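Local coordinates for single-strand DNA-binding protein (Agrobacterium tumefaciens, PDB 3BTP) that binds single-stranded DNA regardless of base sequence and mediates nuclear uptake of the single-stranded T-DNA copy during plant transformation, at residues I213-I221 with K248-A256. Sequence-based numbering, arbitrary orientation.
Sequences IFYQTDKNI and KRYEHQFQA
With its CG turned anti to the carbonyl carbon (chi1 -53°), Phe214 lays one ring face over Gln255, and the bends of Arg249 at chi2 and chi3 fold its chain around the end of Ile221. Two segments can thus be joined by packing at both ends and a short backbone bridge between, and residues 213-221 and 248-256 illustrate the principle. CB of Gln255 stands 3.5 Å from the centroid of the Phe214 ring, almost on its normal, a CH-pi contact. The same ring turns an edge toward the face of His252 in an offset edge-to-face pair, the planes 69° apart. In the middle, Thr217 and Tyr250 form a single beta bridge. Glu251 N donates to Gln216 O at 2.8 Å, and Asp218 N to Arg249 O at 3.1 Å. A water extends this link by donating to the carbonyl oxygens of Phe214 and Gln216 while accepting from His252 N, so Gln216 O receives two hydrogen bonds. Beyond the bridge, the type I turn 218-221 brings CD1 of Ile221 over one face of the Arg249 guanidinium, 3.4 Å from NE. That NE is buried here without a polar partner, whereas NH1 makes a weak hydrogen bond to Asp233 O. Lys248 reaches out extended, its CE 3.7 Å from CG2 of Thr217; its NZ shares a second water with Tyr215 O and hydrogen-bonds to a polar side chain of another protein's chain. Tyr250 and Ala256 rest on helix 162-167, and Phe214 touches Arg150 of strand 149-153; the bridge itself joins the loop after helix 186-206 to the loop before strand 263-266.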
loop_
_atom_site.group_PDB
_atom_site.type_symbol
_atom_site.label_atom_id
_atom_site.label_comp_id
_atom_site.label_asym_id
_atom_site.label_seq_id
_atom_site.Cartn_x
_atom_site.Cartn_y
_atom_site.Cartn_z
ATOM N N ILE A 213 1.875 -15.609 18.310
ATOM C CA ILE A 213 1.400 -14.433 17.576
ATOM C C ILE A 213 2.012 -13.140 18.122
ATOM O O ILE A 213 2.382 -12.235 17.327
ATOM C CB ILE A 213 -0.146 -14.376 17.580
ATOM C CG1 ILE A 213 -0.725 -15.586 16.877
ATOM C CG2 ILE A 213 -0.581 -13.210 16.789
ATOM C CD1 ILE A 213 -2.078 -16.063 17.374
ATOM N N PHE A 214 2.184 -13.086 19.459
ATOM C CA PHE A 214 2.842 -11.958 20.170
ATOM C C PHE A 214 2.032 -10.692 20.110
ATOM O O PHE A 214 2.578 -9.564 20.046
ATOM C CB PHE A 214 4.301 -11.694 19.694
ATOM C CG PHE A 214 5.187 -12.911 19.736
ATOM C CD1 PHE A 214 5.620 -13.434 20.962
ATOM C CD2 PHE A 214 5.610 -13.531 18.547
ATOM C CE1 PHE A 214 6.442 -14.561 20.993
ATOM C CE2 PHE A 214 6.430 -14.655 18.569
ATOM C CZ PHE A 214 6.855 -15.168 19.789
ATOM N N TYR A 215 0.725 -10.865 20.202
ATOM C CA TYR A 215 -0.203 -9.749 20.215
ATOM C C TYR A 215 -0.353 -9.110 21.616
ATOM O O TYR A 215 -0.974 -8.035 21.736
ATOM C CB TYR A 215 -1.559 -10.192 19.706
ATOM C CG TYR A 215 -2.164 -11.254 20.577
ATOM C CD1 TYR A 215 -2.865 -10.913 21.738
ATOM C CD2 TYR A 215 -1.997 -12.614 20.280
ATOM C CE1 TYR A 215 -3.409 -11.908 22.586
ATOM C CE2 TYR A 215 -2.537 -13.585 21.077
ATOM C CZ TYR A 215 -3.245 -13.238 22.236
ATOM O OH TYR A 215 -3.806 -14.224 23.059
ATOM N N GLN A 216 0.161 -9.780 22.655
ATOM C CA GLN A 216 0.041 -9.311 24.078
ATOM C C GLN A 216 0.663 -7.956 24.272
ATOM O O GLN A 216 1.807 -7.740 23.870
ATOM C CB GLN A 216 0.632 -10.337 25.096
ATOM C CG GLN A 216 -0.119 -11.706 25.169
ATOM C CD GLN A 216 0.229 -12.744 24.062
ATOM O OE1 GLN A 216 1.047 -12.502 23.192
ATOM N NE2 GLN A 216 -0.444 -13.901 24.101
ATOM N N THR A 217 -0.111 -7.044 24.865
ATOM C CA THR A 217 0.343 -5.655 25.116
ATOM C C THR A 217 1.155 -5.593 26.426
ATOM O O THR A 217 1.051 -6.476 27.276
ATOM C CB THR A 217 -0.814 -4.614 25.143
ATOM O OG1 THR A 217 -1.704 -4.933 26.195
ATOM C CG2 THR A 217 -1.635 -4.620 23.842
ATOM N N ASP A 218 1.985 -4.578 26.528
ATOM C CA ASP A 218 2.747 -4.282 27.698
ATOM C C ASP A 218 1.798 -3.641 28.739
ATOM O O ASP A 218 1.335 -2.502 28.575
ATOM C CB ASP A 218 3.861 -3.280 27.339
ATOM C CG ASP A 218 4.722 -2.925 28.541
ATOM O OD1 ASP A 218 4.355 -3.258 29.700
ATOM O OD2 ASP A 218 5.791 -2.338 28.327
ATOM N N LYS A 219 1.542 -4.364 29.824
ATOM C CA LYS A 219 0.473 -3.947 30.706
ATOM C C LYS A 219 0.893 -2.887 31.767
ATOM O O LYS A 219 0.030 -2.234 32.370
ATOM C CB LYS A 219 -0.438 -5.122 31.109
ATOM C CG LYS A 219 -1.634 -5.225 30.056
ATOM C CD LYS A 219 -2.369 -6.574 30.048
ATOM C CE LYS A 219 -2.790 -7.030 28.620
ATOM N NZ LYS A 219 -1.805 -8.015 27.969
ATOM N N ASN A 220 2.207 -2.672 31.891
ATOM C CA ASN A 220 2.758 -1.491 32.573
ATOM C C ASN A 220 2.503 -0.141 31.888
ATOM O O ASN A 220 2.676 0.916 32.498
ATOM C CB ASN A 220 4.260 -1.649 32.749
ATOM C CG ASN A 220 4.632 -2.906 33.537
ATOM O OD1 ASN A 220 5.565 -3.598 33.169
ATOM N ND2 ASN A 220 3.892 -3.208 34.612
ATOM N N ILE A 221 2.107 -0.170 30.610
ATOM C CA ILE A 221 1.892 1.051 29.836
ATOM C C ILE A 221 0.388 1.417 29.749
ATOM O O ILE A 221 -0.431 0.639 29.286
ATOM C CB ILE A 221 2.612 0.943 28.437
ATOM C CG1 ILE A 221 4.126 0.874 28.671
ATOM C CG2 ILE A 221 2.263 2.113 27.515
ATOM C CD1 ILE A 221 4.916 0.424 27.474
ATOM N N LYS A 248 2.733 0.696 18.735
ATOM C CA LYS A 248 2.118 -0.117 19.756
ATOM C C LYS A 248 3.206 -0.727 20.597
ATOM O O LYS A 248 4.274 -1.109 20.035
ATOM C CB LYS A 248 1.321 -1.247 19.123
ATOM C CG LYS A 248 0.651 -2.170 20.111
ATOM C CD LYS A 248 -0.434 -2.953 19.389
ATOM C CE LYS A 248 -1.073 -4.013 20.259
ATOM N NZ LYS A 248 -2.344 -4.360 19.519
ATOM N N ARG A 249 2.921 -0.831 21.910
ATOM C CA ARG A 249 3.785 -1.465 22.927
ATOM C C ARG A 249 3.405 -2.883 23.222
ATOM O O ARG A 249 2.355 -3.146 23.776
ATOM C CB ARG A 249 3.790 -0.666 24.235
ATOM C CG ARG A 249 4.143 0.804 23.920
ATOM C CD ARG A 249 5.554 0.922 23.404
ATOM N NE ARG A 249 6.448 0.480 24.437
ATOM C CZ ARG A 249 7.466 1.174 24.920
ATOM N NH1 ARG A 249 7.765 2.376 24.423
ATOM N NH2 ARG A 249 8.196 0.632 25.903
ATOM N N TYR A 250 4.294 -3.782 22.844
ATOM C CA TYR A 250 4.041 -5.203 22.930
ATOM C C TYR A 250 4.792 -5.722 24.137
ATOM O O TYR A 250 5.885 -5.242 24.412
ATOM C CB TYR A 250 4.555 -5.917 21.653
ATOM C CG TYR A 250 3.791 -5.622 20.384
ATOM C CD1 TYR A 250 2.598 -6.248 20.130
ATOM C CD2 TYR A 250 4.271 -4.692 19.425
ATOM C CE1 TYR A 250 1.884 -5.992 18.950
ATOM C CE2 TYR A 250 3.544 -4.427 18.224
ATOM C CZ TYR A 250 2.374 -5.103 18.013
ATOM O OH TYR A 250 1.621 -4.878 16.878
ATOM N N GLU A 251 4.219 -6.710 24.833
ATOM C CA GLU A 251 4.905 -7.406 25.902
ATOM C C GLU A 251 6.223 -8.065 25.421
ATOM O O GLU A 251 7.188 -8.086 26.149
ATOM C CB GLU A 251 4.011 -8.479 26.478
ATOM C CG GLU A 251 4.775 -9.316 27.519
ATOM C CD GLU A 251 3.909 -10.243 28.323
ATOM O OE1 GLU A 251 2.673 -10.348 28.058
ATOM O OE2 GLU A 251 4.479 -10.889 29.249
ATOM N N HIS A 252 6.243 -8.646 24.223
ATOM C CA HIS A 252 7.452 -9.246 23.618
ATOM C C HIS A 252 7.872 -8.399 22.427
ATOM O O HIS A 252 7.455 -8.645 21.252
ATOM C CB HIS A 252 7.123 -10.681 23.179
ATOM C CG HIS A 252 6.533 -11.514 24.279
ATOM N ND1 HIS A 252 5.181 -11.813 24.354
ATOM C CD2 HIS A 252 7.115 -12.123 25.342
ATOM C CE1 HIS A 252 4.956 -12.552 25.429
ATOM N NE2 HIS A 252 6.117 -12.759 26.041
ATOM N N GLN A 253 8.641 -7.370 22.718
ATOM C CA GLN A 253 8.952 -6.356 21.748
ATOM C C GLN A 253 9.763 -6.852 20.569
ATOM O O GLN A 253 9.479 -6.467 19.468
ATOM C CB GLN A 253 9.670 -5.164 22.366
ATOM C CG GLN A 253 8.920 -4.433 23.499
ATOM C CD GLN A 253 9.406 -2.964 23.592
ATOM O OE1 GLN A 253 8.756 -2.017 23.030
ATOM N NE2 GLN A 253 10.557 -2.770 24.229
ATOM N N PHE A 254 10.785 -7.654 20.792
ATOM C CA PHE A 254 11.627 -8.098 19.690
ATOM C C PHE A 254 10.815 -9.005 18.739
ATOM O O PHE A 254 10.786 -8.762 17.556
ATOM C CB PHE A 254 12.909 -8.810 20.164
ATOM C CG PHE A 254 13.712 -9.366 19.014
ATOM C CD1 PHE A 254 14.214 -8.532 18.023
ATOM C CD2 PHE A 254 13.920 -10.715 18.893
ATOM C CE1 PHE A 254 14.897 -9.076 16.917
ATOM C CE2 PHE A 254 14.590 -11.239 17.807
ATOM C CZ PHE A 254 15.093 -10.414 16.853
ATOM N N GLN A 255 10.143 -10.013 19.285
ATOM C CA GLN A 255 9.363 -10.965 18.549
ATOM C C GLN A 255 8.196 -10.380 17.824
ATOM O O GLN A 255 7.822 -10.924 16.795
ATOM C CB GLN A 255 8.817 -12.018 19.476
ATOM C CG GLN A 255 9.835 -13.009 19.960
ATOM C CD GLN A 255 10.447 -12.575 21.268
ATOM O OE1 GLN A 255 10.064 -11.556 21.828
ATOM N NE2 GLN A 255 11.435 -13.325 21.745
ATOM N N ALA A 256 7.572 -9.332 18.396
ATOM C CA ALA A 256 6.486 -8.600 17.756
ATOM C C ALA A 256 6.940 -7.751 16.584
ATOM O O ALA A 256 6.111 -7.285 15.837
ATOM C CB ALA A 256 5.711 -7.762 18.764
HETATM O O HOH W 1 3.654 -9.152 22.515
HETATM O O HOH W 2 -3.198 -6.804 21.014
#